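Local structure of E3 SUMO-protein ligase SIZ1 (Saccharomyces cerevisiae, 3I2D) at residues L215-I220 and K264-K269; Q272-L277 and E301-S306; L277-S282 and I296-E301; T246-Q251 and S306-D311; S71-I76 and P287-P292. The protein acts as an E3 ligase that promotes attachment of SUMO (Smt3) to septins and PCNA, using an SP-RING zinc finger that engages the E2 enzyme UBC9. All coordinates share one frame; numbering follows the deposited sequence.

Interaction 1. Residues L215-I220 and K264-K269; sequences LQHPKI and KSINCK. With ZN (zinc ion), chain B.
Lys264 NZ is gripped by two backbone carbonyls of the zinc-binding loop, through a hydrogen bond to His270 O and a weaker one to Leu271 O, and the hydrocarbon stem leading to that ammonium is what Ile220 touches. The methyl Ile220 CD1 lies 3.8 Å from Lys264 CG and 3.9 Å from Lys264 CE, touching two alternate carbons of an extended chain that it meets at about a right angle. With CG set between the backbone N and the carbonyl carbon (chi1 58°), the lysine runs out past this methyl. Segment 215-220 links helix 207-215 to helix 222-234 and rests against the small antiparallel sheet of the SP-RING, where Ile220 also makes a backbone hydrogen bond with Glu307. Strand 262-265 of that sheet ends in a type I turn from Ser265 to Cys268, closed by Cys268 N on Ser265 O (2.8 Å); Cys268 SG then binds the zinc ion at 2.1 Å, together with His270, Cys291 and Cys294. At the outer part of the contact, Ile266 CG2 approaches the His217 ring obliquely, 4.1 Å from His217 CE1. That ring is steadied from its own segment: His217 ND1 donates to Pro218 O (2.7 Å) in a bent bond of 136°, reaching the carbonyl from above its plane, while Pro218 CD sits over one ring face, toward its rim.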
# COMPACT_ATOMS: atom_id res chain seq x y z
N LEU A 215 12.28 10.04 -4.69
CA LEU A 215 13.25 10.98 -5.26
C LEU A 215 13.88 11.88 -4.21
O LEU A 215 14.97 12.40 -4.40
CB LEU A 215 12.60 11.88 -6.31
CG LEU A 215 11.99 11.25 -7.57
CD1 LEU A 215 11.44 12.37 -8.44
CD2 LEU A 215 13.03 10.43 -8.32
N GLN A 216 13.18 12.07 -3.10
CA GLN A 216 13.65 12.92 -2.02
C GLN A 216 14.43 12.10 -1.00
O GLN A 216 14.83 12.58 0.06
CB GLN A 216 12.44 13.61 -1.36
CG GLN A 216 12.69 14.27 -0.01
CD GLN A 216 11.40 14.70 0.68
OE1 GLN A 216 10.40 13.97 0.66
NE2 GLN A 216 11.43 15.87 1.32
N HIS A 217 14.66 10.84 -1.33
CA HIS A 217 15.39 9.97 -0.43
C HIS A 217 16.81 9.91 -0.96
O HIS A 217 17.03 9.80 -2.17
CB HIS A 217 14.76 8.58 -0.42
CG HIS A 217 15.54 7.56 0.36
ND1 HIS A 217 16.79 7.12 -0.03
CD2 HIS A 217 15.23 6.86 1.47
CE1 HIS A 217 17.21 6.19 0.81
NE2 HIS A 217 16.28 6.01 1.73
N PRO A 218 17.81 10.01 -0.06
CA PRO A 218 19.22 9.97 -0.44
C PRO A 218 19.42 8.89 -1.50
O PRO A 218 19.10 7.73 -1.26
CB PRO A 218 19.92 9.62 0.87
CG PRO A 218 19.05 10.27 1.89
CD PRO A 218 17.66 9.95 1.41
N LYS A 219 19.92 9.27 -2.67
CA LYS A 219 20.12 8.26 -3.69
C LYS A 219 21.20 7.26 -3.29
O LYS A 219 21.75 7.34 -2.20
CB LYS A 219 20.43 8.91 -5.04
CG LYS A 219 21.42 10.03 -5.02
CD LYS A 219 21.63 10.60 -6.43
CE LYS A 219 20.46 11.47 -6.89
NZ LYS A 219 19.18 10.74 -6.85
N ILE A 220 21.46 6.28 -4.15
CA ILE A 220 22.48 5.29 -3.90
C ILE A 220 23.60 5.87 -4.75
O ILE A 220 23.57 5.78 -5.98
CB ILE A 220 22.04 3.91 -4.41
CG1 ILE A 220 20.79 3.46 -3.66
CG2 ILE A 220 23.14 2.87 -4.21
CD1 ILE A 220 20.14 2.25 -4.27
N LYS A 264 15.93 0.68 -6.39
CA LYS A 264 16.00 -0.59 -5.69
C LYS A 264 16.15 -0.25 -4.23
O LYS A 264 16.50 0.89 -3.91
CB LYS A 264 17.21 -1.41 -6.17
CG LYS A 264 18.56 -0.71 -5.99
CD LYS A 264 19.64 -1.38 -6.84
CE LYS A 264 20.97 -0.67 -6.69
NZ LYS A 264 21.97 -1.17 -7.69
N SER A 265 15.88 -1.21 -3.35
CA SER A 265 16.03 -1.00 -1.92
C SER A 265 17.51 -0.85 -1.67
O SER A 265 18.33 -1.44 -2.39
CB SER A 265 15.53 -2.22 -1.12
OG SER A 265 15.63 -2.01 0.29
N ILE A 266 17.87 -0.05 -0.68
CA ILE A 266 19.28 0.12 -0.35
C ILE A 266 19.78 -1.24 0.15
O ILE A 266 20.99 -1.52 0.19
CB ILE A 266 19.44 1.21 0.72
CG1 ILE A 266 18.74 0.77 2.01
CG2 ILE A 266 18.86 2.52 0.20
CD1 ILE A 266 18.74 1.83 3.09
N ASN A 267 18.82 -2.11 0.50
CA ASN A 267 19.11 -3.46 0.96
C ASN A 267 19.28 -4.45 -0.19
O ASN A 267 19.57 -5.62 0.04
CB ASN A 267 18.00 -3.95 1.88
CG ASN A 267 17.89 -3.13 3.15
OD1 ASN A 267 18.84 -2.47 3.55
ND2 ASN A 267 16.72 -3.18 3.79
N CYS A 268 19.09 -3.99 -1.43
CA CYS A 268 19.23 -4.89 -2.56
C CYS A 268 20.69 -5.13 -2.96
O CYS A 268 21.49 -4.21 -3.07
CB CYS A 268 18.43 -4.39 -3.77
SG CYS A 268 16.61 -4.76 -3.75
N LYS A 269 21.03 -6.40 -3.16
CA LYS A 269 22.37 -6.80 -3.56
C LYS A 269 22.37 -7.15 -5.03
O LYS A 269 22.34 -8.32 -5.40
CB LYS A 269 22.84 -8.01 -2.75
CG LYS A 269 23.38 -7.70 -1.37
CD LYS A 269 22.29 -7.42 -0.35
CE LYS A 269 22.91 -7.00 0.99
NZ LYS A 269 23.96 -7.97 1.46
ZN ZN B . 16.34 -6.31 -5.17

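Interaction 2. Residues Q272-L277 and E301-S306; sequences QCFDAL and ENLAIS
Within the three-stranded antiparallel sheet of the SP-RING, the two outer strands each send a side chain to a shared buried core: Phe274 from strand 274-275 and Leu303 from strand 303-305, on either side of strand 262-265. One methyl, Leu303 CD1, carries this meeting. It sits 3.7 Å from Phe274 CZ and 4.1 Å from Phe274 CE2, at the far end of the ring. Phe274 reaches it because CG lies between its backbone N and carbonyl carbon (chi1 52°), and the two side chains cross obliquely. A second touch joins Cys273 SG to Ser306 CB at 3.5 Å, just before strand 274-275 and just after strand 303-305. Beyond Phe274, Asp275 N-caps helix 276-285: its OD1 accepts from Trp278 N and weakly from Leu277 N, while OD2 takes the backbone N-H groups of Lys260 and Tyr261. The Phe274 side chain also comes within about 5 Å of the zinc ion; a sheet, a helix and a metal site packed round one apolar centre are characteristic of RING-type domains.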
# COMPACT_ATOMS: atom_id res chain seq x y z
N GLN A 272 21.03 -4.43 -11.22
CA GLN A 272 19.75 -4.20 -11.90
C GLN A 272 18.74 -3.44 -11.06
O GLN A 272 18.39 -3.85 -9.96
CB GLN A 272 19.14 -5.54 -12.36
CG GLN A 272 17.83 -5.43 -13.18
CD GLN A 272 17.93 -4.44 -14.34
OE1 GLN A 272 18.91 -4.44 -15.10
NE2 GLN A 272 16.90 -3.60 -14.50
N CYS A 273 18.27 -2.31 -11.60
CA CYS A 273 17.27 -1.51 -10.92
C CYS A 273 15.96 -1.75 -11.64
O CYS A 273 15.90 -2.55 -12.57
CB CYS A 273 17.62 -0.02 -10.99
SG CYS A 273 19.16 0.40 -10.16
N PHE A 274 14.92 -1.07 -11.20
CA PHE A 274 13.61 -1.18 -11.83
C PHE A 274 12.99 0.20 -11.72
O PHE A 274 13.43 1.01 -10.90
CB PHE A 274 12.74 -2.22 -11.11
CG PHE A 274 12.66 -2.01 -9.65
CD1 PHE A 274 13.52 -2.69 -8.79
CD2 PHE A 274 11.73 -1.13 -9.12
CE1 PHE A 274 13.46 -2.49 -7.42
CE2 PHE A 274 11.65 -0.92 -7.75
CZ PHE A 274 12.52 -1.60 -6.89
N ASP A 275 11.97 0.48 -12.52
CA ASP A 275 11.38 1.81 -12.49
C ASP A 275 10.50 2.07 -11.28
O ASP A 275 9.47 1.42 -11.10
CB ASP A 275 10.59 2.03 -13.78
CG ASP A 275 10.20 3.47 -13.95
OD1 ASP A 275 9.10 3.85 -13.49
OD2 ASP A 275 11.01 4.25 -14.52
N ALA A 276 10.89 3.04 -10.45
CA ALA A 276 10.13 3.35 -9.24
C ALA A 276 8.68 3.72 -9.53
O ALA A 276 7.79 3.48 -8.72
CB ALA A 276 10.80 4.46 -8.42
N LEU A 277 8.44 4.30 -10.70
CA LEU A 277 7.07 4.67 -11.01
C LEU A 277 6.23 3.44 -11.29
O LEU A 277 5.11 3.34 -10.79
CB LEU A 277 7.00 5.64 -12.19
CG LEU A 277 5.58 6.17 -12.38
CD1 LEU A 277 5.08 6.84 -11.10
CD2 LEU A 277 5.56 7.13 -13.53
N GLU A 301 10.22 3.19 2.45
CA GLU A 301 11.25 4.07 3.00
C GLU A 301 12.67 3.73 2.57
O GLU A 301 13.55 4.58 2.61
CB GLU A 301 11.18 4.07 4.53
CG GLU A 301 10.99 2.71 5.16
CD GLU A 301 9.52 2.38 5.43
OE1 GLU A 301 8.70 2.42 4.48
OE2 GLU A 301 9.20 2.08 6.61
N ASN A 302 12.89 2.49 2.16
CA ASN A 302 14.22 2.06 1.73
C ASN A 302 14.43 2.14 0.23
O ASN A 302 15.48 1.76 -0.28
CB ASN A 302 14.48 0.63 2.17
CG ASN A 302 14.59 0.50 3.66
OD1 ASN A 302 14.70 -0.60 4.19
ND2 ASN A 302 14.58 1.63 4.35
N LEU A 303 13.42 2.63 -0.48
CA LEU A 303 13.49 2.73 -1.93
C LEU A 303 14.23 4.02 -2.31
O LEU A 303 13.80 5.12 -1.94
CB LEU A 303 12.08 2.71 -2.51
CG LEU A 303 11.87 2.20 -3.94
CD1 LEU A 303 12.33 0.75 -4.03
CD2 LEU A 303 10.40 2.29 -4.33
N ALA A 304 15.33 3.88 -3.03
CA ALA A 304 16.13 5.03 -3.46
C ALA A 304 16.53 4.95 -4.94
O ALA A 304 16.66 3.87 -5.51
CB ALA A 304 17.38 5.14 -2.60
N ILE A 305 16.74 6.12 -5.55
CA ILE A 305 17.14 6.19 -6.95
C ILE A 305 18.61 5.81 -7.00
O ILE A 305 19.36 6.13 -6.08
CB ILE A 305 17.02 7.64 -7.50
CG1 ILE A 305 15.55 8.05 -7.61
CG2 ILE A 305 17.72 7.75 -8.87
CD1 ILE A 305 14.73 7.09 -8.41
N SER A 306 19.02 5.12 -8.05
CA SER A 306 20.41 4.73 -8.22
C SER A 306 21.08 5.80 -9.08
O SER A 306 20.78 5.92 -10.26
CB SER A 306 20.53 3.38 -8.92
OG SER A 306 21.78 3.27 -9.59

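Interaction 3. Residues L277-S282 and I296-E301; sequences LWFLHS and IDIALE
Phe279 and Ile298 form the close-packed inner part of this contact, meeting from opposite directions. Ile298 CD1 lies 3.3 Å from Phe279 CZ and 3.9 Å from both CE1 and CE2 of the same ring, so the methyl is centred on the ring's far end. With CG anti to the backbone N (chi1 177°), Phe279 projects from helix 276-285 into the core of the SP-RING, where its ring also meets that of Phe274, the planes inclined at about 45°. Segment 296-301, which faces the helix through Ile298 and Leu300, is part of the loop leading from Cys294 to strand 303-305, and the Ile298 side chain comes within about 5 Å of the zinc ion. A single methyl pair makes the thinner flank: Leu280 CD2 and Leu300 CD2 are 3.6 Å apart, their side chains crossing at about a right angle. Leu280 also touches Leu210, and Leu300 touches Trp289. Trp278, Asp297 and Glu301, by contrast, are exposed and take no part in the contact.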
# COMPACT_ATOMS: atom_id res chain seq x y z
N LEU A 277 8.44 4.30 -10.70
CA LEU A 277 7.07 4.67 -11.01
C LEU A 277 6.23 3.44 -11.29
O LEU A 277 5.11 3.34 -10.79
CB LEU A 277 7.00 5.64 -12.19
CG LEU A 277 5.58 6.17 -12.38
CD1 LEU A 277 5.08 6.84 -11.10
CD2 LEU A 277 5.56 7.13 -13.53
N TRP A 278 6.78 2.51 -12.06
CA TRP A 278 6.03 1.30 -12.38
C TRP A 278 5.93 0.44 -11.15
O TRP A 278 4.88 -0.14 -10.88
CB TRP A 278 6.67 0.51 -13.52
CG TRP A 278 6.35 1.06 -14.89
CD1 TRP A 278 7.05 2.01 -15.57
CD2 TRP A 278 5.23 0.72 -15.72
NE1 TRP A 278 6.45 2.28 -16.78
CE2 TRP A 278 5.33 1.50 -16.90
CE3 TRP A 278 4.16 -0.17 -15.58
CZ2 TRP A 278 4.40 1.41 -17.94
CZ3 TRP A 278 3.23 -0.26 -16.62
CH2 TRP A 278 3.36 0.53 -17.78
N PHE A 279 7.01 0.34 -10.39
CA PHE A 279 6.95 -0.47 -9.20
C PHE A 279 5.77 -0.04 -8.32
O PHE A 279 5.02 -0.87 -7.80
CB PHE A 279 8.24 -0.33 -8.40
CG PHE A 279 8.23 -1.08 -7.11
CD1 PHE A 279 8.31 -2.47 -7.10
CD2 PHE A 279 8.13 -0.41 -5.90
CE1 PHE A 279 8.30 -3.18 -5.88
CE2 PHE A 279 8.11 -1.11 -4.68
CZ PHE A 279 8.20 -2.50 -4.68
N LEU A 280 5.59 1.28 -8.17
CA LEU A 280 4.54 1.83 -7.33
C LEU A 280 3.14 1.69 -7.89
O LEU A 280 2.18 1.58 -7.13
CB LEU A 280 4.85 3.30 -7.03
CG LEU A 280 6.03 3.50 -6.07
CD1 LEU A 280 6.60 4.89 -6.21
CD2 LEU A 280 5.55 3.26 -4.65
N HIS A 281 3.02 1.69 -9.21
CA HIS A 281 1.73 1.51 -9.87
C HIS A 281 1.38 0.03 -9.81
O HIS A 281 0.23 -0.34 -9.82
CB HIS A 281 1.78 1.99 -11.32
CG HIS A 281 1.37 3.41 -11.49
ND1 HIS A 281 0.05 3.80 -11.51
CD2 HIS A 281 2.10 4.55 -11.57
CE1 HIS A 281 -0.02 5.12 -11.60
NE2 HIS A 281 1.21 5.60 -11.63
N SER A 282 2.41 -0.81 -9.77
CA SER A 282 2.25 -2.25 -9.68
C SER A 282 1.83 -2.61 -8.25
O SER A 282 0.95 -3.43 -8.05
CB SER A 282 3.56 -2.95 -9.99
OG SER A 282 3.35 -4.34 -9.97
N ILE A 296 13.24 -10.02 -2.77
CA ILE A 296 13.27 -9.79 -1.32
C ILE A 296 12.18 -8.82 -0.88
O ILE A 296 11.53 -8.19 -1.70
CB ILE A 296 14.63 -9.23 -0.81
CG1 ILE A 296 14.72 -7.72 -1.01
CG2 ILE A 296 15.77 -9.91 -1.52
CD1 ILE A 296 15.90 -7.07 -0.31
N ASP A 297 12.00 -8.71 0.43
CA ASP A 297 11.02 -7.78 0.98
C ASP A 297 11.64 -6.41 1.06
O ASP A 297 12.74 -6.25 1.59
CB ASP A 297 10.59 -8.19 2.38
CG ASP A 297 9.21 -8.74 2.41
OD1 ASP A 297 8.98 -9.78 1.73
OD2 ASP A 297 8.35 -8.14 3.09
N ILE A 298 10.93 -5.42 0.53
CA ILE A 298 11.43 -4.06 0.56
C ILE A 298 10.36 -3.14 1.09
O ILE A 298 9.16 -3.40 0.90
CB ILE A 298 11.87 -3.57 -0.85
CG1 ILE A 298 10.66 -3.40 -1.75
CG2 ILE A 298 12.81 -4.57 -1.50
CD1 ILE A 298 11.09 -3.07 -3.16
N ALA A 299 10.78 -2.09 1.79
CA ALA A 299 9.83 -1.14 2.34
C ALA A 299 9.99 0.15 1.57
O ALA A 299 11.08 0.47 1.11
CB ALA A 299 10.12 -0.90 3.81
N LEU A 300 8.89 0.89 1.42
CA LEU A 300 8.88 2.16 0.68
C LEU A 300 10.00 3.11 1.14
O LEU A 300 10.66 3.74 0.32
CB LEU A 300 7.51 2.82 0.85
CG LEU A 300 7.03 3.82 -0.21
CD1 LEU A 300 7.68 5.17 -0.00
CD2 LEU A 300 7.35 3.30 -1.59
N GLU A 301 10.22 3.19 2.45
CA GLU A 301 11.25 4.07 3.00
C GLU A 301 12.67 3.73 2.57
O GLU A 301 13.55 4.58 2.61
CB GLU A 301 11.18 4.07 4.53
CG GLU A 301 10.99 2.71 5.16
CD GLU A 301 9.52 2.38 5.43
OE1 GLU A 301 8.70 2.42 4.48
OE2 GLU A 301 9.20 2.08 6.61

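Interaction 4. Residues T246-Q251 and S306-D311; sequences TIMSLQ and SEFVDD
Met248 leaves strand 245-249 with its CB directed at helix 307-313, and its chain is nearly straight as far as the sulfur: CG is anti to the backbone N (chi1 171°) and SD continues the same line. Among the residues of segment 306-311, CB and CG have no close neighbour and act as the stalk that brings sulfur and methyl across. SD meets Val309 CG2 at 3.9 Å. The chain bends here (chi3 86°), which leaves CE beside the same valine methyl, so that Met248 CE is also 3.9 Å from Val309 CG2. CE is the only atom of Met248 to reach the Phe308 ring, which it approaches obliquely, 4.4 Å from Phe308 CE2. Val309 CG2 is thus touched by the last two atoms of the methionine, SD and CE, and the same valine touches Cys273. Met248 further packs on Ile312, one turn along the helix from Phe308. The start of the helix is fixed by Ser306 at the N-cap, whose OG accepts from Val309 N (3.1 Å, 163°). The contact joins the antiparallel sheet of strands 245-249, 322-326 and 331-333, whose first strand gives way to an ST turn at Ser249, to the helix that follows strand 303-305. It is buried and made of a thioether, methyls and a ring, so it is held mainly by dispersion and the hydrophobic effect, with no directional bond between the segments.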
# COMPACT_ATOMS: atom_id res chain seq x y z
N THR A 246 30.36 -6.79 -17.22
CA THR A 246 28.99 -7.22 -16.97
C THR A 246 28.08 -6.42 -17.90
O THR A 246 28.37 -5.26 -18.23
CB THR A 246 28.57 -6.97 -15.50
OG1 THR A 246 29.56 -7.50 -14.62
CG2 THR A 246 27.21 -7.63 -15.20
N ILE A 247 26.99 -7.04 -18.34
CA ILE A 247 26.03 -6.35 -19.20
C ILE A 247 24.83 -6.03 -18.32
O ILE A 247 24.27 -6.92 -17.67
CB ILE A 247 25.58 -7.23 -20.39
CG1 ILE A 247 26.79 -7.62 -21.25
CG2 ILE A 247 24.59 -6.47 -21.23
CD1 ILE A 247 27.76 -8.61 -20.58
N MET A 248 24.45 -4.76 -18.28
CA MET A 248 23.33 -4.31 -17.47
C MET A 248 22.30 -3.72 -18.40
O MET A 248 22.66 -3.10 -19.39
CB MET A 248 23.78 -3.24 -16.48
CG MET A 248 22.65 -2.55 -15.74
SD MET A 248 23.24 -1.33 -14.56
CE MET A 248 23.40 0.09 -15.63
N SER A 249 21.02 -3.91 -18.07
CA SER A 249 19.94 -3.39 -18.90
C SER A 249 19.44 -2.04 -18.42
O SER A 249 19.43 -1.76 -17.23
CB SER A 249 18.76 -4.36 -18.91
OG SER A 249 17.68 -3.85 -19.67
N LEU A 250 19.02 -1.22 -19.37
CA LEU A 250 18.47 0.09 -19.05
C LEU A 250 16.94 -0.07 -19.00
O LEU A 250 16.21 0.87 -18.69
CB LEU A 250 18.86 1.10 -20.13
CG LEU A 250 20.36 1.29 -20.36
CD1 LEU A 250 20.58 2.45 -21.33
CD2 LEU A 250 21.06 1.57 -19.03
N GLN A 251 16.49 -1.28 -19.32
CA GLN A 251 15.08 -1.62 -19.33
C GLN A 251 14.59 -2.06 -17.95
O GLN A 251 15.31 -2.69 -17.18
CB GLN A 251 14.83 -2.75 -20.34
CG GLN A 251 15.33 -2.45 -21.75
CD GLN A 251 14.72 -1.18 -22.33
OE1 GLN A 251 13.59 -1.18 -22.81
NE2 GLN A 251 15.46 -0.08 -22.27
N SER A 306 19.02 5.12 -8.05
CA SER A 306 20.41 4.73 -8.22
C SER A 306 21.08 5.80 -9.08
O SER A 306 20.78 5.92 -10.26
CB SER A 306 20.53 3.38 -8.92
OG SER A 306 21.78 3.27 -9.59
N GLU A 307 21.97 6.57 -8.47
CA GLU A 307 22.66 7.63 -9.18
C GLU A 307 23.48 7.08 -10.33
O GLU A 307 23.55 7.68 -11.41
CB GLU A 307 23.55 8.40 -8.22
CG GLU A 307 24.06 9.70 -8.79
CD GLU A 307 24.94 10.45 -7.83
OE1 GLU A 307 26.08 9.99 -7.61
OE2 GLU A 307 24.49 11.49 -7.30
N PHE A 308 24.12 5.93 -10.11
CA PHE A 308 24.93 5.34 -11.16
C PHE A 308 24.09 5.11 -12.41
O PHE A 308 24.42 5.63 -13.48
CB PHE A 308 25.53 4.00 -10.74
CG PHE A 308 26.46 3.43 -11.77
CD1 PHE A 308 27.72 4.00 -11.98
CD2 PHE A 308 26.07 2.39 -12.60
CE1 PHE A 308 28.56 3.54 -12.99
CE2 PHE A 308 26.91 1.92 -13.62
CZ PHE A 308 28.16 2.50 -13.81
N VAL A 309 23.01 4.33 -12.26
CA VAL A 309 22.12 4.00 -13.37
C VAL A 309 21.40 5.23 -13.93
O VAL A 309 21.18 5.33 -15.13
CB VAL A 309 21.07 2.94 -12.95
CG1 VAL A 309 20.17 2.61 -14.12
CG2 VAL A 309 21.77 1.68 -12.49
N ASP A 310 21.04 6.16 -13.05
CA ASP A 310 20.37 7.38 -13.48
C ASP A 310 21.31 8.12 -14.43
O ASP A 310 20.88 8.60 -15.48
CB ASP A 310 20.06 8.26 -12.28
CG ASP A 310 18.94 9.24 -12.56
OD1 ASP A 310 18.68 10.12 -11.70
OD2 ASP A 310 18.30 9.13 -13.63
N ASP A 311 22.59 8.20 -14.08
CA ASP A 311 23.58 8.87 -14.91
C ASP A 311 23.62 8.28 -16.32
O ASP A 311 23.46 9.00 -17.31
CB ASP A 311 24.97 8.77 -14.28
CG ASP A 311 25.22 9.84 -13.22
OD1 ASP A 311 24.25 10.57 -12.88
OD2 ASP A 311 26.38 9.95 -12.75

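Interaction 5. Residues S71-I76 and P287-P292; sequences SPFYKI and PTWQCP. With ZN (zinc ion), chain B.
Trp289 points the benzene end of its indole at Pro72 and Phe73, and these three side chains form part of the junction between the PINIT domain and the SP-RING. The indole reaches them with Trp289 CG anti to its carbonyl carbon (chi1 -67°). Proline and tryptophan come from opposite directions: Pro72 CG lies 3.3 Å from Trp289 CZ2 and 3.6 Å from Trp289 CH2, approaching the indole obliquely. Phe73 meets the same corner at a slant, with Phe73 CE1 3.7 Å from Trp289 CZ2, so this one indole carbon touches both partners. The five-membered part of the indole is engaged differently. Its NE1 donates at 3.1 Å to a water that lies in the indole plane, and this water is also hydrogen-bonded to Ser71 OG (2.7 Å). The base of the tryptophan is anchored by Gln283, whose OE1 accepts from both Thr288 N and Trp289 N. Two residues further on, Cys291 SG binds the zinc ion at 2.3 Å, so the loop that touches PINIT is itself tied to the metal site. Apolar contact supplies the packing, and the water bridge between Ser71 OG and Trp289 NE1 supplies the polar link between these segments.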
# COMPACT_ATOMS: atom_id res chain seq x y z
N SER A 71 -1.05 0.93 4.57
CA SER A 71 -0.68 0.88 3.18
C SER A 71 -0.24 2.30 2.88
O SER A 71 -0.86 3.26 3.35
CB SER A 71 -1.88 0.55 2.31
OG SER A 71 -1.52 0.62 0.94
N PRO A 72 0.84 2.46 2.12
CA PRO A 72 1.27 3.82 1.81
C PRO A 72 0.35 4.49 0.79
O PRO A 72 0.56 5.66 0.46
CB PRO A 72 2.68 3.61 1.27
CG PRO A 72 2.57 2.27 0.59
CD PRO A 72 1.79 1.46 1.59
N PHE A 73 -0.67 3.77 0.32
CA PHE A 73 -1.60 4.31 -0.68
C PHE A 73 -2.83 5.04 -0.14
O PHE A 73 -3.59 5.62 -0.91
CB PHE A 73 -2.02 3.22 -1.67
CG PHE A 73 -0.91 2.79 -2.56
CD1 PHE A 73 -0.34 1.53 -2.42
CD2 PHE A 73 -0.39 3.66 -3.50
CE1 PHE A 73 0.75 1.15 -3.18
CE2 PHE A 73 0.70 3.30 -4.28
CZ PHE A 73 1.27 2.04 -4.12
N TYR A 74 -3.03 4.99 1.16
CA TYR A 74 -4.12 5.73 1.76
C TYR A 74 -3.75 6.00 3.21
O TYR A 74 -2.99 5.24 3.82
CB TYR A 74 -5.44 4.98 1.61
CG TYR A 74 -5.51 3.59 2.21
CD1 TYR A 74 -5.48 3.41 3.60
CD2 TYR A 74 -5.68 2.47 1.40
CE1 TYR A 74 -5.62 2.15 4.17
CE2 TYR A 74 -5.81 1.20 1.96
CZ TYR A 74 -5.78 1.05 3.34
OH TYR A 74 -5.88 -0.20 3.90
N LYS A 75 -4.24 7.10 3.74
CA LYS A 75 -3.91 7.49 5.10
C LYS A 75 -5.19 7.75 5.88
O LYS A 75 -6.01 8.58 5.47
CB LYS A 75 -3.03 8.74 5.06
CG LYS A 75 -2.23 9.03 6.31
CD LYS A 75 -1.22 10.15 6.05
CE LYS A 75 -0.30 9.80 4.87
NZ LYS A 75 0.76 10.80 4.57
N ILE A 76 -5.36 7.03 6.98
CA ILE A 76 -6.55 7.20 7.81
C ILE A 76 -6.45 8.57 8.46
O ILE A 76 -5.51 8.85 9.21
CB ILE A 76 -6.64 6.09 8.87
CG1 ILE A 76 -6.93 4.76 8.18
CG2 ILE A 76 -7.71 6.42 9.88
CD1 ILE A 76 -6.98 3.58 9.13
N PRO A 287 -0.31 -5.47 -4.31
CA PRO A 287 0.58 -5.24 -3.15
C PRO A 287 1.35 -6.45 -2.64
O PRO A 287 0.88 -7.18 -1.79
CB PRO A 287 -0.36 -4.67 -2.10
CG PRO A 287 -1.62 -5.42 -2.39
CD PRO A 287 -1.72 -5.35 -3.90
N THR A 288 2.55 -6.62 -3.18
CA THR A 288 3.44 -7.70 -2.80
C THR A 288 4.61 -7.13 -2.02
O THR A 288 5.12 -7.77 -1.11
CB THR A 288 4.00 -8.39 -4.04
OG1 THR A 288 4.80 -7.46 -4.78
CG2 THR A 288 2.86 -8.89 -4.91
N TRP A 289 5.01 -5.91 -2.37
CA TRP A 289 6.14 -5.23 -1.74
C TRP A 289 7.34 -6.17 -1.68
O TRP A 289 7.84 -6.51 -0.61
CB TRP A 289 5.78 -4.71 -0.34
CG TRP A 289 4.75 -3.60 -0.40
CD1 TRP A 289 3.41 -3.71 -0.17
CD2 TRP A 289 4.96 -2.25 -0.84
NE1 TRP A 289 2.77 -2.52 -0.45
CE2 TRP A 289 3.70 -1.61 -0.86
CE3 TRP A 289 6.10 -1.52 -1.22
CZ2 TRP A 289 3.55 -0.27 -1.25
CZ3 TRP A 289 5.95 -0.19 -1.61
CH2 TRP A 289 4.68 0.41 -1.62
N GLN A 290 7.75 -6.58 -2.88
CA GLN A 290 8.88 -7.47 -3.13
C GLN A 290 9.62 -6.97 -4.35
O GLN A 290 9.01 -6.60 -5.35
CB GLN A 290 8.42 -8.88 -3.44
CG GLN A 290 8.08 -9.69 -2.25
CD GLN A 290 7.85 -11.14 -2.60
OE1 GLN A 290 7.90 -12.01 -1.74
NE2 GLN A 290 7.59 -11.40 -3.89
N CYS A 291 10.94 -6.98 -4.28
CA CYS A 291 11.72 -6.51 -5.39
C CYS A 291 11.46 -7.40 -6.61
O CYS A 291 11.45 -8.62 -6.49
CB CYS A 291 13.21 -6.54 -5.01
SG CYS A 291 14.34 -6.02 -6.31
N PRO A 292 11.22 -6.80 -7.79
CA PRO A 292 10.96 -7.51 -9.05
C PRO A 292 12.17 -8.28 -9.55
O PRO A 292 12.05 -9.22 -10.34
CB PRO A 292 10.60 -6.39 -10.03
CG PRO A 292 10.14 -5.27 -9.14
CD PRO A 292 11.09 -5.34 -7.99
ZN ZN B . 16.34 -6.31 -5.17
O HOH W 1 -0.08 -1.36 -0.16

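Interactions 2 and 3 form one buried core beside the zinc ion, their centres about 8 Å apart, and interaction 1 packs an interhelical loop against it, its centre about 6 Å from that of 2. Probable backbone hydrogen bonds stitch 1 to 2, Ile220 N to Ile305 O (2.9 Å) and Ile266 N to Asn302 O (3.0 Å). The metal ties interaction 1 to interaction 5, each giving it a cysteine, while a probable hydrogen bond from Cys291 N to Ile296 O (2.9 Å) joins 3 to 5. Interactions 4 and 5 have centres about 25 Å apart: 5 spans the PINIT and SP-RING domains, and 4, sharing Ser306 with interaction 2, extends the core to the sheet containing strand 245-249.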